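Local coordinates for prophage MuSo2, 43 kDa tail protein (Shewanella oneidensis, PDB 3CDD) that probably serves as a baseplate hub component in the tail of a Mu-like prophage, at residues Trp299-Val305 / Glu317-Ile323; Glu284-Trp290 / Arg332-Val338. All coordinates share one frame; numbering follows the deposited sequence.

Interaction 1 (Trp299-Val305 / Glu317-Ile323); sequences WNINTLV and EMLIASI
I320 swings CG1 away from its carbonyl (chi1 -58°) and extends from there, bringing CD1 to W299 CE3 at 3.8 Å and T303 OG1 at 3.8 Å. In T303 a chi1 of 52° folds OG1 in over the main chain, a setting that points the hydroxyl back at N300 O for a 2.8 Å hydrogen bond within 299-305, both of whose atoms border I320 CD1. The motif is an antiparallel strand pair entered through this loop: L304 with L319 is a non-hydrogen-bonded pair, V305 with M318 a hydrogen-bonded one. I320, within its own strand, is held at both its N and its O by the residues leading up to L304; its N donates almost straight to T303 O (2.8 Å, 177° at the hydrogen), and its O accepts from N302 N at 2.7 Å. A321 and S322 then both face S337, a classic beta bulge. On the L304 and L319 face the leucine branches meet, CD2 of L304 against CD1 of L319 at 3.7 Å. N302 OD1 lies against the L319 methyls and also bonds S184 N, while ND2 bonds R182 O; E317 OE2 forms a salt bridge with K187. At the far end of the contact, I323 CD1 lies 3.3 Å from W299 O and 3.7 Å from W299 CB.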
loop_
_atom_site.group_PDB
_atom_site.type_symbol
_atom_site.label_atom_id
_atom_site.label_comp_id
_atom_site.label_asym_id
_atom_site.label_seq_id
_atom_site.Cartn_x
_atom_site.Cartn_y
_atom_site.Cartn_z
ATOM N N TRP A 299 -20.789 -24.117 -9.383
ATOM C CA TRP A 299 -20.689 -23.653 -7.998
ATOM C C TRP A 299 -21.285 -22.262 -7.916
ATOM O O TRP A 299 -21.038 -21.441 -8.793
ATOM C CB TRP A 299 -19.230 -23.565 -7.549
ATOM C CG TRP A 299 -18.603 -24.900 -7.354
ATOM C CD1 TRP A 299 -17.759 -25.557 -8.220
ATOM C CD2 TRP A 299 -18.748 -25.745 -6.212
ATOM N NE1 TRP A 299 -17.355 -26.741 -7.664
ATOM C CE2 TRP A 299 -17.952 -26.888 -6.437
ATOM C CE3 TRP A 299 -19.456 -25.634 -4.996
ATOM C CZ2 TRP A 299 -17.879 -27.942 -5.513
ATOM C CZ3 TRP A 299 -19.385 -26.674 -4.083
ATOM C CH2 TRP A 299 -18.587 -27.806 -4.335
ATOM N N ASN A 300 -22.027 -21.983 -6.843
ATOM C CA ASN A 300 -22.850 -20.768 -6.777
ATOM C C ASN A 300 -22.693 -20.092 -5.432
ATOM O O ASN A 300 -22.655 -20.768 -4.431
ATOM C CB ASN A 300 -24.318 -21.138 -7.021
ATOM C CG ASN A 300 -25.210 -19.928 -7.294
ATOM O OD1 ASN A 300 -24.743 -18.787 -7.465
ATOM N ND2 ASN A 300 -26.502 -20.178 -7.345
ATOM N N ILE A 301 -22.572 -18.761 -5.421
ATOM C CA ILE A 301 -22.474 -18.014 -4.169
ATOM C C ILE A 301 -23.807 -18.082 -3.436
ATOM O O ILE A 301 -24.838 -18.348 -4.041
ATOM C CB ILE A 301 -22.074 -16.507 -4.346
ATOM C CG1 ILE A 301 -23.017 -15.782 -5.328
ATOM C CG2 ILE A 301 -20.580 -16.362 -4.725
ATOM C CD1 ILE A 301 -22.668 -14.279 -5.539
ATOM N N ASN A 302 -23.775 -17.828 -2.131
ATOM C CA ASN A 302 -24.988 -17.823 -1.303
ATOM C C ASN A 302 -25.727 -19.146 -1.395
ATOM O O ASN A 302 -26.953 -19.189 -1.571
ATOM C CB ASN A 302 -25.899 -16.646 -1.661
ATOM C CG ASN A 302 -26.834 -16.276 -0.533
ATOM O OD1 ASN A 302 -26.581 -16.623 0.631
ATOM N ND2 ASN A 302 -27.933 -15.571 -0.863
ATOM N N THR A 303 -24.964 -20.228 -1.312
ATOM C CA THR A 303 -25.526 -21.550 -1.102
ATOM C C THR A 303 -24.778 -22.201 0.044
ATOM O O THR A 303 -23.626 -21.829 0.343
ATOM C CB THR A 303 -25.484 -22.461 -2.365
ATOM O OG1 THR A 303 -24.166 -22.493 -2.911
ATOM C CG2 THR A 303 -26.491 -21.992 -3.448
ATOM N N LEU A 304 -25.439 -23.154 0.698
ATOM C CA LEU A 304 -24.885 -23.799 1.876
ATOM C C LEU A 304 -24.214 -25.124 1.499
ATOM O O LEU A 304 -24.747 -25.907 0.681
ATOM C CB LEU A 304 -25.995 -24.041 2.929
ATOM C CG LEU A 304 -26.665 -22.868 3.669
ATOM C CD1 LEU A 304 -27.787 -23.387 4.541
ATOM C CD2 LEU A 304 -25.676 -22.083 4.521
ATOM N N VAL A 305 -23.059 -25.365 2.120
ATOM C CA VAL A 305 -22.242 -26.537 1.832
ATOM C C VAL A 305 -21.710 -27.149 3.155
ATOM O O VAL A 305 -21.026 -26.471 3.917
ATOM C CB VAL A 305 -21.117 -26.154 0.814
ATOM C CG1 VAL A 305 -20.067 -25.244 1.457
ATOM C CG2 VAL A 305 -20.473 -27.382 0.232
ATOM N N GLU A 317 -22.075 -26.626 8.575
ATOM C CA GLU A 317 -22.569 -26.268 7.253
ATOM C C GLU A 317 -22.163 -24.827 7.062
ATOM O O GLU A 317 -22.402 -24.001 7.947
ATOM C CB GLU A 317 -24.082 -26.435 7.175
ATOM C CG GLU A 317 -24.578 -26.763 5.779
ATOM C CD GLU A 317 -26.058 -27.075 5.734
ATOM O OE1 GLU A 317 -26.775 -26.771 6.718
ATOM O OE2 GLU A 317 -26.513 -27.623 4.700
HETATM N N MSE A 318 -21.531 -24.532 5.926
HETATM C CA MSE A 318 -20.990 -23.207 5.668
HETATM C C MSE A 318 -21.706 -22.536 4.507
HETATM O O MSE A 318 -22.362 -23.204 3.703
HETATM C CB MSE A 318 -19.488 -23.300 5.366
HETATM C CG MSE A 318 -18.703 -24.068 6.422
HETATM SE SE MSE A 318 -18.125 -22.968 7.890
HETATM C CE MSE A 318 -16.329 -22.698 7.263
ATOM N N LEU A 319 -21.578 -21.217 4.424
ATOM C CA LEU A 319 -22.139 -20.466 3.311
ATOM C C LEU A 319 -21.041 -20.121 2.303
ATOM O O LEU A 319 -19.988 -19.621 2.685
ATOM C CB LEU A 319 -22.820 -19.185 3.811
ATOM C CG LEU A 319 -23.605 -18.452 2.701
ATOM C CD1 LEU A 319 -24.966 -19.111 2.463
ATOM C CD2 LEU A 319 -23.735 -16.954 2.975
ATOM N N ILE A 320 -21.285 -20.380 1.023
ATOM C CA ILE A 320 -20.331 -19.937 0.001
ATOM C C ILE A 320 -20.453 -18.432 -0.201
ATOM O O ILE A 320 -21.460 -17.946 -0.718
ATOM C CB ILE A 320 -20.493 -20.666 -1.359
ATOM C CG1 ILE A 320 -20.334 -22.183 -1.177
ATOM C CG2 ILE A 320 -19.495 -20.079 -2.386
ATOM C CD1 ILE A 320 -20.447 -22.980 -2.468
ATOM N N ALA A 321 -19.404 -17.711 0.173
ATOM C CA ALA A 321 -19.360 -16.256 0.058
ATOM C C ALA A 321 -18.705 -15.778 -1.247
ATOM O O ALA A 321 -19.050 -14.718 -1.779
ATOM C CB ALA A 321 -18.637 -15.647 1.260
ATOM N N SER A 322 -17.765 -16.550 -1.770
ATOM C CA SER A 322 -17.083 -16.131 -2.968
ATOM C C SER A 322 -16.572 -17.327 -3.725
ATOM O O SER A 322 -16.278 -18.344 -3.122
ATOM C CB SER A 322 -15.893 -15.271 -2.557
ATOM O OG SER A 322 -15.386 -14.616 -3.684
ATOM N N ILE A 323 -16.407 -17.184 -5.035
ATOM C CA ILE A 323 -15.826 -18.234 -5.837
ATOM C C ILE A 323 -14.848 -17.621 -6.798
ATOM O O ILE A 323 -15.196 -16.657 -7.482
ATOM C CB ILE A 323 -16.920 -19.018 -6.664
ATOM C CG1 ILE A 323 -17.932 -19.667 -5.737
ATOM C CG2 ILE A 323 -16.282 -20.123 -7.461
ATOM C CD1 ILE A 323 -19.246 -20.008 -6.467
#

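Interaction 2 (Glu284-Trp290 / Arg332-Val338); sequences EYTVTGW and RLAVISV
R332 meets W290 with the first part of its side chain. Its CB lies 3.9 Å from W290 CD1; CG then sits over a face of the indole, 4.1 Å from the centroid of the five-membered ring and 27° off its normal, the geometry of a CH-pi contact. Beyond CG the chain bends at chi2 and chi3 and leads away from 284-290: the aliphatic base packs while the charged end turns to E327 of strand 317-328, in a salt bridge from NE, and to the backbone of E5, whose O is hydrogen-bonded by NH1. The indole is held by a bond from NE1 to S326 O, next to the residue that binds R332. G289 N donates to R332 O at 3.0 Å, continuing the backbone pairing one residue past strand 284-288. On the buried side, V287 chi1 of -59° turns CG2 toward the I336 and A334 side chains, meeting I336 CD1 at 3.5 Å and A334 CB at 3.9 Å. V338 CG2 approaches the edge of the Y285 ring, 4.0 Å from CE1; Y285 OH bonds D309, and Y84 of the second subunit packs on the same tyrosine. With axes 4.5 Å apart at 156° and hydrogen-bonded pairs alternating with non-hydrogen-bonded ones, this is regular antiparallel beta pairing in a GpP fourth domain, a family of the phage-barrel clan.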
loop_
_atom_site.group_PDB
_atom_site.type_symbol
_atom_site.label_atom_id
_atom_site.label_comp_id
_atom_site.label_asym_id
_atom_site.label_seq_id
_atom_site.Cartn_x
_atom_site.Cartn_y
_atom_site.Cartn_z
ATOM N N GLU A 284 -10.711 -21.435 2.448
ATOM C CA GLU A 284 -10.827 -21.487 0.988
ATOM C C GLU A 284 -10.475 -22.865 0.498
ATOM O O GLU A 284 -9.355 -23.340 0.743
ATOM C CB GLU A 284 -9.863 -20.484 0.327
ATOM C CG GLU A 284 -10.283 -19.072 0.512
ATOM C CD GLU A 284 -9.392 -18.063 -0.190
ATOM O OE1 GLU A 284 -8.355 -18.434 -0.807
ATOM O OE2 GLU A 284 -9.761 -16.876 -0.111
ATOM N N TYR A 285 -11.415 -23.460 -0.233
ATOM C CA TYR A 285 -11.316 -24.809 -0.743
ATOM C C TYR A 285 -11.150 -24.805 -2.250
ATOM O O TYR A 285 -11.976 -24.273 -2.963
ATOM C CB TYR A 285 -12.574 -25.634 -0.331
ATOM C CG TYR A 285 -12.557 -25.933 1.170
ATOM C CD1 TYR A 285 -13.043 -25.012 2.102
ATOM C CD2 TYR A 285 -11.973 -27.090 1.643
ATOM C CE1 TYR A 285 -12.970 -25.271 3.501
ATOM C CE2 TYR A 285 -11.913 -27.368 3.017
ATOM C CZ TYR A 285 -12.400 -26.456 3.930
ATOM O OH TYR A 285 -12.300 -26.750 5.266
ATOM N N THR A 286 -10.095 -25.454 -2.717
ATOM C CA THR A 286 -9.817 -25.593 -4.135
ATOM C C THR A 286 -10.361 -26.952 -4.571
ATOM O O THR A 286 -9.956 -27.999 -4.036
ATOM C CB THR A 286 -8.316 -25.544 -4.377
ATOM O OG1 THR A 286 -7.778 -24.286 -3.892
ATOM C CG2 THR A 286 -7.992 -25.748 -5.847
ATOM N N VAL A 287 -11.276 -26.924 -5.551
ATOM C CA VAL A 287 -11.825 -28.130 -6.151
ATOM C C VAL A 287 -11.517 -28.156 -7.661
ATOM O O VAL A 287 -11.203 -27.108 -8.268
ATOM C CB VAL A 287 -13.370 -28.260 -5.875
ATOM C CG1 VAL A 287 -13.642 -28.291 -4.339
ATOM C CG2 VAL A 287 -14.152 -27.126 -6.514
ATOM N N THR A 288 -11.610 -29.349 -8.249
ATOM C CA THR A 288 -11.436 -29.548 -9.672
ATOM C C THR A 288 -12.758 -29.271 -10.402
ATOM O O THR A 288 -13.816 -29.753 -9.987
ATOM C CB THR A 288 -10.920 -30.992 -9.974
ATOM O OG1 THR A 288 -9.549 -31.106 -9.576
ATOM C CG2 THR A 288 -11.005 -31.327 -11.473
ATOM N N GLY A 289 -12.699 -28.494 -11.489
ATOM C CA GLY A 289 -13.900 -28.202 -12.281
ATOM C C GLY A 289 -14.674 -27.009 -11.744
ATOM O O GLY A 289 -14.632 -26.708 -10.579
ATOM N N TRP A 290 -15.369 -26.314 -12.621
ATOM C CA TRP A 290 -16.249 -25.205 -12.248
ATOM C C TRP A 290 -17.652 -25.723 -11.898
ATOM O O TRP A 290 -18.482 -24.997 -11.318
ATOM C CB TRP A 290 -16.367 -24.298 -13.459
ATOM C CG TRP A 290 -15.139 -23.530 -13.781
ATOM C CD1 TRP A 290 -13.856 -23.733 -13.301
ATOM C CD2 TRP A 290 -15.070 -22.394 -14.648
ATOM N NE1 TRP A 290 -12.989 -22.776 -13.846
ATOM C CE2 TRP A 290 -13.717 -21.950 -14.668
ATOM C CE3 TRP A 290 -16.030 -21.681 -15.387
ATOM C CZ2 TRP A 290 -13.309 -20.848 -15.424
ATOM C CZ3 TRP A 290 -15.622 -20.598 -16.137
ATOM C CH2 TRP A 290 -14.278 -20.181 -16.141
ATOM N N ARG A 332 -9.008 -26.660 -15.078
ATOM C CA ARG A 332 -10.055 -25.854 -14.479
ATOM C C ARG A 332 -10.148 -26.100 -12.995
ATOM O O ARG A 332 -10.179 -27.256 -12.550
ATOM C CB ARG A 332 -11.400 -26.231 -15.061
ATOM C CG ARG A 332 -11.802 -25.409 -16.197
ATOM C CD ARG A 332 -12.597 -26.253 -17.130
ATOM N NE ARG A 332 -12.349 -25.855 -18.504
ATOM C CZ ARG A 332 -13.181 -26.078 -19.501
ATOM N NH1 ARG A 332 -14.342 -26.683 -19.273
ATOM N NH2 ARG A 332 -12.846 -25.676 -20.718
ATOM N N LEU A 333 -10.235 -25.015 -12.236
ATOM C CA LEU A 333 -10.315 -25.091 -10.790
ATOM C C LEU A 333 -11.360 -24.106 -10.309
ATOM O O LEU A 333 -11.688 -23.161 -11.002
ATOM C CB LEU A 333 -8.964 -24.728 -10.182
ATOM C CG LEU A 333 -7.750 -25.623 -10.389
ATOM C CD1 LEU A 333 -6.556 -24.959 -9.706
ATOM C CD2 LEU A 333 -8.018 -26.976 -9.793
ATOM N N ALA A 334 -11.910 -24.350 -9.135
ATOM C CA ALA A 334 -12.764 -23.364 -8.482
ATOM C C ALA A 334 -12.280 -23.228 -7.059
ATOM O O ALA A 334 -12.036 -24.223 -6.357
ATOM C CB ALA A 334 -14.264 -23.763 -8.530
ATOM N N VAL A 335 -12.102 -21.993 -6.631
ATOM C CA VAL A 335 -11.750 -21.773 -5.263
ATOM C C VAL A 335 -12.966 -21.230 -4.525
ATOM O O VAL A 335 -13.440 -20.153 -4.823
ATOM C CB VAL A 335 -10.565 -20.811 -5.126
ATOM C CG1 VAL A 335 -10.204 -20.674 -3.672
ATOM C CG2 VAL A 335 -9.359 -21.312 -5.953
ATOM N N ILE A 336 -13.439 -21.995 -3.546
ATOM C CA ILE A 336 -14.674 -21.683 -2.833
ATOM C C ILE A 336 -14.288 -21.138 -1.450
ATOM O O ILE A 336 -13.665 -21.841 -0.670
ATOM C CB ILE A 336 -15.536 -22.942 -2.729
ATOM C CG1 ILE A 336 -15.836 -23.483 -4.137
ATOM C CG2 ILE A 336 -16.835 -22.709 -1.956
ATOM C CD1 ILE A 336 -15.622 -24.966 -4.137
ATOM N N SER A 337 -14.601 -19.861 -1.224
ATOM C CA SER A 337 -14.430 -19.187 0.060
ATOM C C SER A 337 -15.705 -19.352 0.894
ATOM O O SER A 337 -16.784 -18.914 0.465
ATOM C CB SER A 337 -14.192 -17.705 -0.200
ATOM O OG SER A 337 -13.935 -16.982 0.986
ATOM N N VAL A 338 -15.607 -19.980 2.065
ATOM C CA VAL A 338 -16.800 -20.292 2.870
ATOM C C VAL A 338 -16.770 -19.572 4.211
ATOM O O VAL A 338 -15.708 -19.357 4.784
ATOM C CB VAL A 338 -16.954 -21.797 3.140
ATOM C CG1 VAL A 338 -17.257 -22.563 1.849
ATOM C CG2 VAL A 338 -15.687 -22.355 3.865
HETATM O O HOH W 1 -11.619 -16.418 1.486
#

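From the N terminus the order is 284-290, 299-305, 317-323, 332-338, so interaction 2 closes a loop of 41 intervening residues and interaction 1 a shorter one of 11 lying wholly within it; the two nest and do not cross. Strands 317-328 and 331-339, successive in the chain, are neighbours and join the contacts: A321 N to S337 O (2.9 Å) and S322 O to S337 N (3.0 Å) are probable hydrogen bonds. W299 adds packing, its NE1 lying 3.4 Å from V287 CG2. Outward, strand 281-288 pairs with 200-206, while 317-328 also pairs with 21-27, tying this C-terminal region to the N-terminal strands.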